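Local coordinates for protein protease Do-like 1, chloroplastic (Arabidopsis thaliana, PDB 3QO6) that acts as a serine endopeptidase of the chloroplast thylakoid, is required at high temperature and may be involved in degrading damaged proteins, at residues B[78-83]-B[88-93]; B[95-100]-B[218-223]; B[264-269]-B[329-334]; B[270-275]-B[280-285]. All blocks are in the same frame, centred on the assembly; numbering follows the deposited sequence.

Interaction 1 of 4, residues B[78-83]-B[88-93]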
loop_
_atom_site.group_PDB
_atom_site.type_symbol
_atom_site.label_atom_id
_atom_site.label_comp_id
_atom_site.label_asym_id
_atom_site.label_seq_id
_atom_site.Cartn_x
_atom_site.Cartn_y
_atom_site.Cartn_z
ATOM N N ASP B 78 14.069 -31.453 -3.654
ATOM C CA ASP B 78 13.546 -32.805 -3.487
ATOM C C ASP B 78 12.027 -32.708 -3.510
ATOM O O ASP B 78 11.461 -31.679 -3.133
ATOM C CB ASP B 78 13.993 -33.422 -2.153
ATOM C CG ASP B 78 13.518 -34.874 -1.976
ATOM O OD1 ASP B 78 13.627 -35.394 -0.842
ATOM O OD2 ASP B 78 13.045 -35.497 -2.960
ATOM N N LEU B 79 11.371 -33.768 -3.973
ATOM C CA LEU B 79 9.927 -33.797 -4.027
ATOM C C LEU B 79 9.469 -35.156 -3.623
ATOM O O LEU B 79 10.115 -36.153 -3.927
ATOM C CB LEU B 79 9.408 -33.409 -5.418
ATOM C CG LEU B 79 10.150 -33.852 -6.669
ATOM C CD1 LEU B 79 9.670 -35.241 -7.070
ATOM C CD2 LEU B 79 9.918 -32.852 -7.799
ATOM N N ARG B 80 8.354 -35.174 -2.900
ATOM C CA ARG B 80 7.766 -36.402 -2.384
ATOM C C ARG B 80 6.282 -36.459 -2.714
ATOM O O ARG B 80 5.572 -35.459 -2.582
ATOM C CB ARG B 80 7.926 -36.435 -0.861
ATOM C CG ARG B 80 9.255 -35.871 -0.351
ATOM C CD ARG B 80 9.401 -35.962 1.184
ATOM N NE ARG B 80 9.163 -37.310 1.729
ATOM C CZ ARG B 80 9.600 -38.444 1.177
ATOM N NH1 ARG B 80 10.301 -38.407 0.046
ATOM N NH2 ARG B 80 9.348 -39.618 1.758
ATOM N N VAL B 81 5.811 -37.620 -3.140
ATOM C CA VAL B 81 4.394 -37.766 -3.425
ATOM C C VAL B 81 3.733 -38.576 -2.306
ATOM O O VAL B 81 4.260 -39.600 -1.896
ATOM C CB VAL B 81 4.119 -38.494 -4.784
ATOM C CG1 VAL B 81 4.767 -37.757 -5.929
ATOM C CG2 VAL B 81 4.617 -39.898 -4.727
ATOM N N THR B 82 2.599 -38.108 -1.787
ATOM C CA THR B 82 1.883 -38.854 -0.758
ATOM C C THR B 82 0.695 -39.496 -1.443
ATOM O O THR B 82 -0.031 -38.841 -2.187
ATOM C CB THR B 82 1.319 -37.974 0.355
ATOM O OG1 THR B 82 2.367 -37.232 0.980
ATOM C CG2 THR B 82 0.655 -38.848 1.397
ATOM N N LEU B 83 0.489 -40.777 -1.196
ATOM C CA LEU B 83 -0.615 -41.462 -1.823
ATOM C C LEU B 83 -1.840 -41.418 -0.924
ATOM O O LEU B 83 -1.763 -40.958 0.222
ATOM C CB LEU B 83 -0.213 -42.908 -2.144
ATOM C CG LEU B 83 0.375 -43.131 -3.544
ATOM C CD1 LEU B 83 1.361 -42.032 -3.888
ATOM C CD2 LEU B 83 1.048 -44.484 -3.600
ATOM N N THR B 88 3.994 -41.818 2.217
ATOM C CA THR B 88 4.728 -40.867 1.383
ATOM C C THR B 88 5.976 -41.470 0.729
ATOM O O THR B 88 6.715 -42.215 1.363
ATOM C CB THR B 88 5.131 -39.596 2.193
ATOM O OG1 THR B 88 5.942 -38.751 1.363
ATOM C CG2 THR B 88 5.910 -39.960 3.486
ATOM N N PHE B 89 6.201 -41.153 -0.549
ATOM C CA PHE B 89 7.351 -41.678 -1.293
ATOM C C PHE B 89 8.225 -40.588 -1.892
ATOM O O PHE B 89 7.798 -39.436 -2.067
ATOM C CB PHE B 89 6.909 -42.584 -2.438
ATOM C CG PHE B 89 6.038 -43.719 -2.016
ATOM C CD1 PHE B 89 6.282 -45.003 -2.486
ATOM C CD2 PHE B 89 4.943 -43.511 -1.193
ATOM C CE1 PHE B 89 5.443 -46.064 -2.141
ATOM C CE2 PHE B 89 4.104 -44.555 -0.845
ATOM C CZ PHE B 89 4.354 -45.835 -1.321
ATOM N N ASP B 90 9.462 -40.968 -2.209
ATOM C CA ASP B 90 10.413 -40.043 -2.819
ATOM C C ASP B 90 10.180 -40.191 -4.315
ATOM O O ASP B 90 9.941 -41.313 -4.801
ATOM C CB ASP B 90 11.843 -40.420 -2.442
ATOM C CG ASP B 90 12.688 -39.205 -2.119
ATOM O OD1 ASP B 90 12.996 -38.410 -3.044
ATOM O OD2 ASP B 90 13.036 -39.038 -0.926
ATOM N N ALA B 91 10.236 -39.075 -5.041
ATOM C CA ALA B 91 9.949 -39.128 -6.467
ATOM C C ALA B 91 11.030 -38.631 -7.379
ATOM O O ALA B 91 11.634 -37.581 -7.142
ATOM C CB ALA B 91 8.658 -38.370 -6.759
ATOM N N LYS B 92 11.246 -39.383 -8.453
ATOM C CA LYS B 92 12.249 -39.015 -9.437
ATOM C C LYS B 92 11.552 -38.324 -10.610
ATOM O O LYS B 92 10.487 -38.754 -11.058
ATOM C CB LYS B 92 12.983 -40.269 -9.925
ATOM C CG LYS B 92 14.058 -40.021 -10.993
ATOM C CD LYS B 92 13.972 -41.050 -12.140
ATOM C CE LYS B 92 14.838 -40.636 -13.335
ATOM N NZ LYS B 92 14.381 -41.310 -14.593
ATOM N N VAL B 93 12.156 -37.251 -11.097
ATOM C CA VAL B 93 11.595 -36.522 -12.216
ATOM C C VAL B 93 11.849 -37.219 -13.552
ATOM O O VAL B 93 12.913 -37.074 -14.140
ATOM C CB VAL B 93 12.191 -35.112 -12.280
ATOM C CG1 VAL B 93 11.631 -34.356 -13.452
ATOM C CG2 VAL B 93 11.888 -34.381 -11.003
#
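V81 and F89 form the hydrogen-bonded pair at the centre of an antiparallel hairpin. F89 N gives V81 O a nearly straight bond of 2.8 Å, V81 N returns one to F89 O at 2.9 Å, and A91 N reaches L79 O at 3.1 Å.

Charges gather on the face that carries R80, T88 and D90. The arginine chain bends at chi3 (52°), which folds its guanidinium back over the partner strand: NH1 forms a salt bridge to D90 OD2 at 3.0 Å, with the guanidinium and carboxylate planes 55° apart, while T88 OG1 and F89 O lie over one guanidinium face. D78 OD2 stands only 2.9 Å from D90 OD1, a pairing of like charges that may favour protonation of one acid. A leucine in place of R80 would probably leave D90 without its cation beside D78.

Apolar contacts gather round V81 and F89: V81 CG1 meets A91 CB at 4.0 Å, L79 CD1 touches the same CB at 3.3 Å, and L83 CD2 reaches F89 CE2.

In the protease barrel, strand 78-82 bonds on its other side to strand 30-40, strand 88-97 adjoins strand 102-107, L79 packs on L105, and V81 and A91 pack on I107.

Interaction 2 of 4, residues B[95-100]-B[218-223]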
loop_
_atom_site.group_PDB
_atom_site.type_symbol
_atom_site.label_atom_id
_atom_site.label_comp_id
_atom_site.label_asym_id
_atom_site.label_seq_id
_atom_site.Cartn_x
_atom_site.Cartn_y
_atom_site.Cartn_z
ATOM N N GLY B 95 10.627 -36.532 -16.484
ATOM C CA GLY B 95 10.782 -35.563 -17.565
ATOM C C GLY B 95 9.659 -34.531 -17.615
ATOM O O GLY B 95 8.710 -34.594 -16.834
ATOM N N PHE B 96 9.732 -33.588 -18.544
ATOM C CA PHE B 96 8.711 -32.564 -18.588
ATOM C C PHE B 96 8.666 -31.643 -19.817
ATOM O O PHE B 96 9.671 -31.394 -20.480
ATOM C CB PHE B 96 8.844 -31.723 -17.326
ATOM C CG PHE B 96 10.136 -30.961 -17.238
ATOM C CD1 PHE B 96 10.326 -29.788 -17.978
ATOM C CD2 PHE B 96 11.186 -31.424 -16.433
ATOM C CE1 PHE B 96 11.556 -29.081 -17.919
ATOM C CE2 PHE B 96 12.415 -30.726 -16.367
ATOM C CZ PHE B 96 12.599 -29.561 -17.109
ATOM N N ASP B 97 7.475 -31.114 -20.093
ATOM C CA ASP B 97 7.249 -30.215 -21.221
ATOM C C ASP B 97 6.817 -28.859 -20.689
ATOM O O ASP B 97 5.691 -28.722 -20.247
ATOM C CB ASP B 97 6.132 -30.763 -22.088
ATOM C CG ASP B 97 5.990 -30.016 -23.373
ATOM O OD1 ASP B 97 6.412 -28.840 -23.447
ATOM O OD2 ASP B 97 5.447 -30.608 -24.316
ATOM N N GLN B 98 7.688 -27.859 -20.746
ATOM C CA GLN B 98 7.352 -26.535 -20.222
ATOM C C GLN B 98 6.265 -25.804 -20.976
ATOM O O GLN B 98 5.529 -25.006 -20.405
ATOM C CB GLN B 98 8.569 -25.625 -20.213
ATOM C CG GLN B 98 9.581 -25.931 -19.161
ATOM C CD GLN B 98 10.515 -24.759 -18.971
ATOM O OE1 GLN B 98 10.892 -24.106 -19.945
ATOM N NE2 GLN B 98 10.900 -24.483 -17.719
ATOM N N ASP B 99 6.171 -26.056 -22.267
ATOM C CA ASP B 99 5.182 -25.366 -23.045
ATOM C C ASP B 99 3.771 -25.719 -22.684
ATOM O O ASP B 99 2.929 -24.841 -22.608
ATOM C CB ASP B 99 5.429 -25.591 -24.529
ATOM C CG ASP B 99 6.597 -24.788 -25.031
ATOM O OD1 ASP B 99 6.966 -23.784 -24.366
ATOM O OD2 ASP B 99 7.137 -25.151 -26.092
ATOM N N LYS B 100 3.508 -26.994 -22.456
ATOM C CA LYS B 100 2.170 -27.420 -22.102
ATOM C C LYS B 100 2.061 -27.676 -20.604
ATOM O O LYS B 100 1.129 -28.330 -20.146
ATOM C CB LYS B 100 1.815 -28.682 -22.885
ATOM C CG LYS B 100 2.086 -28.575 -24.378
ATOM C CD LYS B 100 1.171 -27.540 -24.996
ATOM C CE LYS B 100 1.368 -27.402 -26.495
ATOM N NZ LYS B 100 0.523 -26.271 -27.023
ATOM N N GLY B 218 -1.866 -37.062 -22.898
ATOM C CA GLY B 218 -1.465 -38.427 -23.178
ATOM C C GLY B 218 -0.267 -38.560 -24.103
ATOM O O GLY B 218 0.600 -39.403 -23.868
ATOM N N GLY B 219 -0.212 -37.742 -25.153
ATOM C CA GLY B 219 0.905 -37.809 -26.075
ATOM C C GLY B 219 2.203 -37.473 -25.367
ATOM O O GLY B 219 3.187 -38.214 -25.458
ATOM N N ILE B 220 2.189 -36.342 -24.662
ATOM C CA ILE B 220 3.327 -35.837 -23.908
ATOM C C ILE B 220 3.803 -36.824 -22.840
ATOM O O ILE B 220 5.002 -37.006 -22.657
ATOM C CB ILE B 220 2.952 -34.512 -23.243
ATOM C CG1 ILE B 220 2.742 -33.466 -24.326
ATOM C CG2 ILE B 220 4.009 -34.099 -22.196
ATOM C CD1 ILE B 220 2.443 -32.107 -23.767
ATOM N N VAL B 221 2.883 -37.451 -22.119
ATOM C CA VAL B 221 3.314 -38.417 -21.129
ATOM C C VAL B 221 4.022 -39.607 -21.826
ATOM O O VAL B 221 5.011 -40.119 -21.293
ATOM C CB VAL B 221 2.125 -38.904 -20.257
ATOM C CG1 VAL B 221 2.550 -40.062 -19.353
ATOM C CG2 VAL B 221 1.634 -37.752 -19.389
ATOM N N ASP B 222 3.543 -40.037 -23.003
ATOM C CA ASP B 222 4.196 -41.141 -23.707
ATOM C C ASP B 222 5.627 -40.743 -24.011
ATOM O O ASP B 222 6.579 -41.396 -23.560
ATOM C CB ASP B 222 3.510 -41.478 -25.034
ATOM C CG ASP B 222 2.128 -42.033 -24.845
ATOM O OD1 ASP B 222 1.970 -42.951 -24.015
ATOM O OD2 ASP B 222 1.194 -41.559 -25.528
ATOM N N GLN B 223 5.776 -39.664 -24.768
ATOM C CA GLN B 223 7.092 -39.191 -25.139
ATOM C C GLN B 223 7.997 -38.965 -23.955
ATOM O O GLN B 223 9.202 -39.173 -24.035
ATOM C CB GLN B 223 6.986 -37.902 -25.916
ATOM C CG GLN B 223 6.240 -38.040 -27.194
ATOM C CD GLN B 223 6.203 -36.727 -27.906
ATOM O OE1 GLN B 223 7.254 -36.186 -28.281
ATOM N NE2 GLN B 223 4.998 -36.175 -28.082
#
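I220 reaches out from its helix and sets its outermost carbon, CD1, against the side chains of both D97 and K100. The isoleucine and the aspartate cross at about a right angle, as do the isoleucine and the lysine; the CD1 arm meets both chains crosswise, and the shorter CG2 branch touches D97 alone. D97 presents its carboxylate to the longer arm, with OD2 3.4 Å from I220 CD1, while its CB rests against I220 CG2 at 4.0 Å. With CG anti to the backbone N (chi1 -171°), the aspartate carries its carboxylate beside the isoleucine's outer arm. K100 takes part through its aliphatic base alone: CB and CG each lie 3.6 Å from I220 CD1, and a bend at chi2 (-66°) then turns the rest of the chain away from the helix.

A methyl facing a carboxylate oxygen offers that oxygen nothing polar, and here the charge is met by a third party: D97 OD2 forms a salt bridge with R232. D97 OD1 accepts a weak bond of 3.0 Å from D99 N, which ties the acid to the turn that follows its own strand. The amine of K100 pairs with D305 of the PDZ domain. I220 is also touched by V102.

Such an arrangement belongs to the chymotrypsin-like fold, in which a C-terminal helix lies against the N-terminal barrel; the turn it packs against leads directly into D101, the predicted aspartate of the charge relay.

Interaction 3 of 4, residues B[264-269]-B[329-334]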
loop_
_atom_site.group_PDB
_atom_site.type_symbol
_atom_site.label_atom_id
_atom_site.label_comp_id
_atom_site.label_asym_id
_atom_site.label_seq_id
_atom_site.Cartn_x
_atom_site.Cartn_y
_atom_site.Cartn_z
ATOM N N ALA B 264 15.391 -20.067 -39.742
ATOM C CA ALA B 264 15.133 -18.848 -40.529
ATOM C C ALA B 264 16.455 -18.129 -40.822
ATOM O O ALA B 264 16.587 -17.380 -41.804
ATOM C CB ALA B 264 14.191 -17.928 -39.780
ATOM N N GLY B 265 17.434 -18.355 -39.958
ATOM C CA GLY B 265 18.732 -17.751 -40.193
ATOM C C GLY B 265 19.355 -18.350 -41.452
ATOM O O GLY B 265 19.655 -17.623 -42.398
ATOM N N LYS B 266 19.539 -19.674 -41.466
ATOM C CA LYS B 266 20.117 -20.372 -42.611
ATOM C C LYS B 266 19.262 -20.128 -43.839
ATOM O O LYS B 266 19.765 -20.165 -44.963
ATOM C CB LYS B 266 20.203 -21.874 -42.355
ATOM C CG LYS B 266 21.053 -22.255 -41.163
ATOM C CD LYS B 266 20.776 -23.681 -40.721
ATOM C CE LYS B 266 21.351 -23.922 -39.354
ATOM N NZ LYS B 266 21.137 -25.319 -38.874
ATOM N N ALA B 267 17.972 -19.883 -43.633
ATOM C CA ALA B 267 17.069 -19.621 -44.744
ATOM C C ALA B 267 17.121 -18.166 -45.146
ATOM O O ALA B 267 16.376 -17.758 -46.044
ATOM C CB ALA B 267 15.649 -19.984 -44.377
ATOM N N GLY B 268 17.961 -17.384 -44.454
ATOM C CA GLY B 268 18.127 -15.966 -44.762
ATOM C C GLY B 268 17.077 -14.888 -44.421
ATOM O O GLY B 268 16.943 -13.896 -45.177
ATOM N N LEU B 269 16.324 -15.057 -43.328
ATOM C CA LEU B 269 15.367 -14.029 -42.923
ATOM C C LEU B 269 16.185 -12.903 -42.291
ATOM O O LEU B 269 17.185 -13.164 -41.609
ATOM C CB LEU B 269 14.376 -14.563 -41.900
ATOM C CG LEU B 269 13.034 -14.971 -42.488
ATOM C CD1 LEU B 269 13.244 -16.143 -43.442
ATOM C CD2 LEU B 269 12.062 -15.324 -41.359
ATOM N N THR B 329 13.082 -24.869 -43.017
ATOM C CA THR B 329 12.862 -26.212 -42.480
ATOM C C THR B 329 13.124 -26.144 -40.975
ATOM O O THR B 329 14.235 -25.845 -40.518
ATOM C CB THR B 329 13.780 -27.281 -43.128
ATOM O OG1 THR B 329 14.757 -26.649 -43.959
ATOM C CG2 THR B 329 12.957 -28.231 -43.974
ATOM N N LEU B 330 12.078 -26.422 -40.212
ATOM C CA LEU B 330 12.158 -26.352 -38.772
ATOM C C LEU B 330 13.071 -27.373 -38.120
ATOM O O LEU B 330 12.975 -28.565 -38.394
ATOM C CB LEU B 330 10.744 -26.449 -38.178
ATOM C CG LEU B 330 9.788 -25.307 -38.531
ATOM C CD1 LEU B 330 9.076 -25.632 -39.790
ATOM C CD2 LEU B 330 8.783 -25.132 -37.432
ATOM N N GLU B 331 13.951 -26.896 -37.247
ATOM C CA GLU B 331 14.875 -27.762 -36.526
ATOM C C GLU B 331 14.520 -27.787 -35.053
ATOM O O GLU B 331 13.900 -26.856 -34.537
ATOM C CB GLU B 331 16.299 -27.242 -36.645
ATOM C CG GLU B 331 16.758 -27.054 -38.056
ATOM C CD GLU B 331 17.961 -26.147 -38.124
ATOM O OE1 GLU B 331 18.414 -25.842 -39.243
ATOM O OE2 GLU B 331 18.454 -25.734 -37.050
ATOM N N PRO B 332 14.931 -28.850 -34.346
ATOM C CA PRO B 332 14.637 -28.946 -32.915
ATOM C C PRO B 332 15.234 -27.774 -32.160
ATOM O O PRO B 332 16.262 -27.236 -32.553
ATOM C CB PRO B 332 15.273 -30.281 -32.513
ATOM C CG PRO B 332 16.387 -30.441 -33.492
ATOM C CD PRO B 332 15.747 -29.991 -34.789
ATOM N N LYS B 333 14.575 -27.382 -31.078
ATOM C CA LYS B 333 15.027 -26.276 -30.240
ATOM C C LYS B 333 16.269 -26.772 -29.494
ATOM O O LYS B 333 16.231 -27.861 -28.911
ATOM C CB LYS B 333 13.897 -25.931 -29.260
ATOM C CG LYS B 333 14.196 -24.922 -28.153
ATOM C CD LYS B 333 13.190 -25.149 -27.008
ATOM C CE LYS B 333 13.406 -24.256 -25.778
ATOM N NZ LYS B 333 13.090 -22.824 -26.049
ATOM N N PRO B 334 17.383 -25.994 -29.516
ATOM C CA PRO B 334 18.629 -26.363 -28.839
ATOM C C PRO B 334 18.352 -26.732 -27.417
ATOM O O PRO B 334 17.541 -26.100 -26.768
ATOM C CB PRO B 334 19.474 -25.106 -28.938
ATOM C CG PRO B 334 19.049 -24.514 -30.228
ATOM C CD PRO B 334 17.536 -24.694 -30.192
#
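The PDZ domain of this HtrA-type protease supplies the setting: K266, at the end of the short helix 263-266, reaches across to E331 near the close of strand 326-332 and makes a surface salt bridge. Behind K266 the helix finishes in a Schellman motif. G268 takes a positive phi (74°), which favours glycine, and two backbone bonds run back into the last turn, from L269 N to A264 O at 2.8 Å and from G268 N to G265 O at 2.7 Å.

Two long, extended side chains join helix and strand. The lysine is straight from CG outward, and it crosses the equally extended glutamate obliquely. Contact is confined to their ends, and little surface is buried. A glutamine in place of E331, lacking the negative charge, would probably leave the K266 ammonium without its ionic mate. Both residues also touch a crystal neighbour, so lattice packing may influence their conformations.

Next to K266, A267 packs on I326 and V328, and E331 bonds through its backbone to I234. At the bridge itself K266 NZ lies 2.8 Å from E331 OE1, approaching on the syn side and 26° out of the carboxylate plane; E331 OE2 is farther from K266 NZ, at 3.3 Å.

Interaction 4 of 4, residues B[270-275]-B[280-285]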
loop_
_atom_site.group_PDB
_atom_site.type_symbol
_atom_site.label_atom_id
_atom_site.label_comp_id
_atom_site.label_asym_id
_atom_site.label_seq_id
_atom_site.Cartn_x
_atom_site.Cartn_y
_atom_site.Cartn_z
ATOM N N GLN B 270 15.763 -11.657 -42.496
ATOM C CA GLN B 270 16.511 -10.524 -41.957
ATOM C C GLN B 270 16.036 -10.009 -40.613
ATOM O O GLN B 270 14.835 -9.919 -40.346
ATOM C CB GLN B 270 16.494 -9.374 -42.947
ATOM C CG GLN B 270 16.986 -9.751 -44.329
ATOM C CD GLN B 270 16.716 -8.657 -45.342
ATOM O OE1 GLN B 270 16.741 -8.899 -46.545
ATOM N NE2 GLN B 270 16.454 -7.442 -44.857
ATOM N N SER B 271 17.007 -9.648 -39.781
ATOM C CA SER B 271 16.754 -9.122 -38.452
ATOM C C SER B 271 16.629 -7.591 -38.473
ATOM O O SER B 271 16.935 -6.934 -39.472
ATOM C CB SER B 271 17.899 -9.542 -37.546
ATOM O OG SER B 271 18.198 -10.911 -37.757
ATOM N N THR B 272 16.171 -7.020 -37.367
ATOM C CA THR B 272 16.019 -5.574 -37.274
ATOM C C THR B 272 17.374 -4.986 -36.899
ATOM O O THR B 272 18.018 -5.508 -35.992
ATOM C CB THR B 272 15.003 -5.233 -36.199
ATOM O OG1 THR B 272 13.763 -5.868 -36.519
ATOM C CG2 THR B 272 14.803 -3.739 -36.106
ATOM N N LYS B 273 17.804 -3.926 -37.596
ATOM C CA LYS B 273 19.098 -3.275 -37.334
ATOM C C LYS B 273 18.973 -1.767 -37.120
ATOM O O LYS B 273 17.863 -1.251 -37.007
ATOM C CB LYS B 273 20.083 -3.525 -38.484
ATOM C CG LYS B 273 20.685 -4.928 -38.545
ATOM C CD LYS B 273 21.924 -4.979 -39.468
ATOM C CE LYS B 273 23.094 -4.137 -38.909
ATOM N NZ LYS B 273 24.314 -4.036 -39.786
ATOM N N ARG B 274 20.107 -1.059 -37.085
ATOM C CA ARG B 274 20.081 0.391 -36.872
ATOM C C ARG B 274 20.848 1.330 -37.809
ATOM O O ARG B 274 22.085 1.339 -37.873
ATOM C CB ARG B 274 20.450 0.718 -35.422
ATOM C CG ARG B 274 19.324 0.368 -34.477
ATOM C CD ARG B 274 19.354 1.099 -33.155
ATOM N NE ARG B 274 18.068 0.896 -32.498
ATOM C CZ ARG B 274 17.753 1.321 -31.281
ATOM N NH1 ARG B 274 18.631 1.992 -30.549
ATOM N NH2 ARG B 274 16.553 1.060 -30.790
ATOM N N ASP B 275 20.045 2.143 -38.493
ATOM C CA ASP B 275 20.410 3.177 -39.468
ATOM C C ASP B 275 21.839 3.692 -39.602
ATOM O O ASP B 275 22.241 4.143 -40.680
ATOM C CB ASP B 275 19.498 4.384 -39.233
ATOM C CG ASP B 275 19.054 5.056 -40.521
ATOM O OD1 ASP B 275 18.720 4.340 -41.493
ATOM O OD2 ASP B 275 19.016 6.307 -40.551
ATOM N N LEU B 280 15.700 2.877 -36.830
ATOM C CA LEU B 280 15.399 1.472 -36.902
ATOM C C LEU B 280 15.145 0.934 -38.297
ATOM O O LEU B 280 14.265 1.416 -39.008
ATOM C CB LEU B 280 14.189 1.164 -36.018
ATOM C CG LEU B 280 14.446 0.163 -34.892
ATOM C CD1 LEU B 280 15.399 0.756 -33.850
ATOM C CD2 LEU B 280 13.125 -0.205 -34.272
ATOM N N VAL B 281 15.929 -0.069 -38.690
ATOM C CA VAL B 281 15.723 -0.715 -39.982
ATOM C C VAL B 281 15.021 -2.038 -39.672
ATOM O O VAL B 281 15.637 -3.018 -39.260
ATOM C CB VAL B 281 17.034 -1.000 -40.724
ATOM C CG1 VAL B 281 16.710 -1.532 -42.102
ATOM C CG2 VAL B 281 17.885 0.273 -40.819
ATOM N N LEU B 282 13.710 -2.030 -39.844
ATOM C CA LEU B 282 12.898 -3.194 -39.578
ATOM C C LEU B 282 13.360 -4.460 -40.259
ATOM O O LEU B 282 13.664 -4.465 -41.444
ATOM C CB LEU B 282 11.447 -2.931 -39.973
ATOM C CG LEU B 282 10.587 -2.153 -38.977
ATOM C CD1 LEU B 282 11.145 -2.336 -37.571
ATOM C CD2 LEU B 282 10.564 -0.684 -39.342
ATOM N N GLY B 283 13.408 -5.544 -39.497
ATOM C CA GLY B 283 13.786 -6.812 -40.079
ATOM C C GLY B 283 12.540 -7.262 -40.812
ATOM O O GLY B 283 11.590 -6.480 -40.959
ATOM N N ASP B 284 12.517 -8.511 -41.263
ATOM C CA ASP B 284 11.350 -9.002 -41.980
ATOM C C ASP B 284 10.097 -9.019 -41.101
ATOM O O ASP B 284 10.179 -9.045 -39.881
ATOM C CB ASP B 284 11.612 -10.413 -42.532
ATOM C CG ASP B 284 12.777 -10.450 -43.499
ATOM O OD1 ASP B 284 13.099 -9.391 -44.074
ATOM O OD2 ASP B 284 13.366 -11.536 -43.687
ATOM N N ILE B 285 8.937 -8.991 -41.736
ATOM C CA ILE B 285 7.689 -9.042 -41.008
ATOM C C ILE B 285 6.918 -10.240 -41.534
ATOM O O ILE B 285 6.606 -10.305 -42.714
ATOM C CB ILE B 285 6.853 -7.786 -41.217
ATOM C CG1 ILE B 285 7.613 -6.571 -40.729
ATOM C CG2 ILE B 285 5.571 -7.900 -40.448
ATOM C CD1 ILE B 285 6.947 -5.299 -41.105
#
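T272 lies against V281 and G283 where the two arms of a PDZ hairpin run antiparallel, and its side chain can be followed outward. From CB, which is 3.7 Å from G283 N, the chain splits. OG1, anti to the carbonyl carbon (chi1 -58°), accepts a bond of 3.0 Å from G283 N and in turn donates to V255 O, so the hydroxyl links G283 N to V255 O of strand 253-257. CG2 takes the other direction, coming 3.3 Å from V281 O and 4.1 Å from L280 CG.

Regular pairing continues on one side of T272, where K273 and V281 exchange two backbone bonds. On its other side G283 passes so close to S271 that a beta carbon would collide with it. Beyond, D284 N bonds to Q270 O, and D284 OD2 takes Q270 N at 2.7 Å from above the carboxylate plane; R319 also bridges to that oxygen. Farther out, L280 CD1 sits at the edge of the R274 guanidinium, whose NH1 pairs with D41 of a second subunit.

The hairpin stands against strand 253-257, with L254 and L256 packing on T272, while D284 leans on V317 of strand 312-318.

In the fold
The contacts divide between two domains, two in each. Interactions 1 and 2 both use strand 88-97 of the protease barrel, with centres about 19 Å apart, and lie at different distances from the predicted charge relay: the K100 side chain lies about 6 Å from that of D101, and the L79 side chain about 11 Å from that of H71. Interactions 3 and 4 belong to the PDZ part, away from the catalytic residues. Interaction 4 is nested inside the loop that 264-269 and 329-334 close, and the two touch where L269 CA packs 3.3 Å from D284 OD2. Interactions 2 and 3 come within about 6 Å at their nearest atoms, whereas the centres of interactions 1 and 4 are about 50 Å apart.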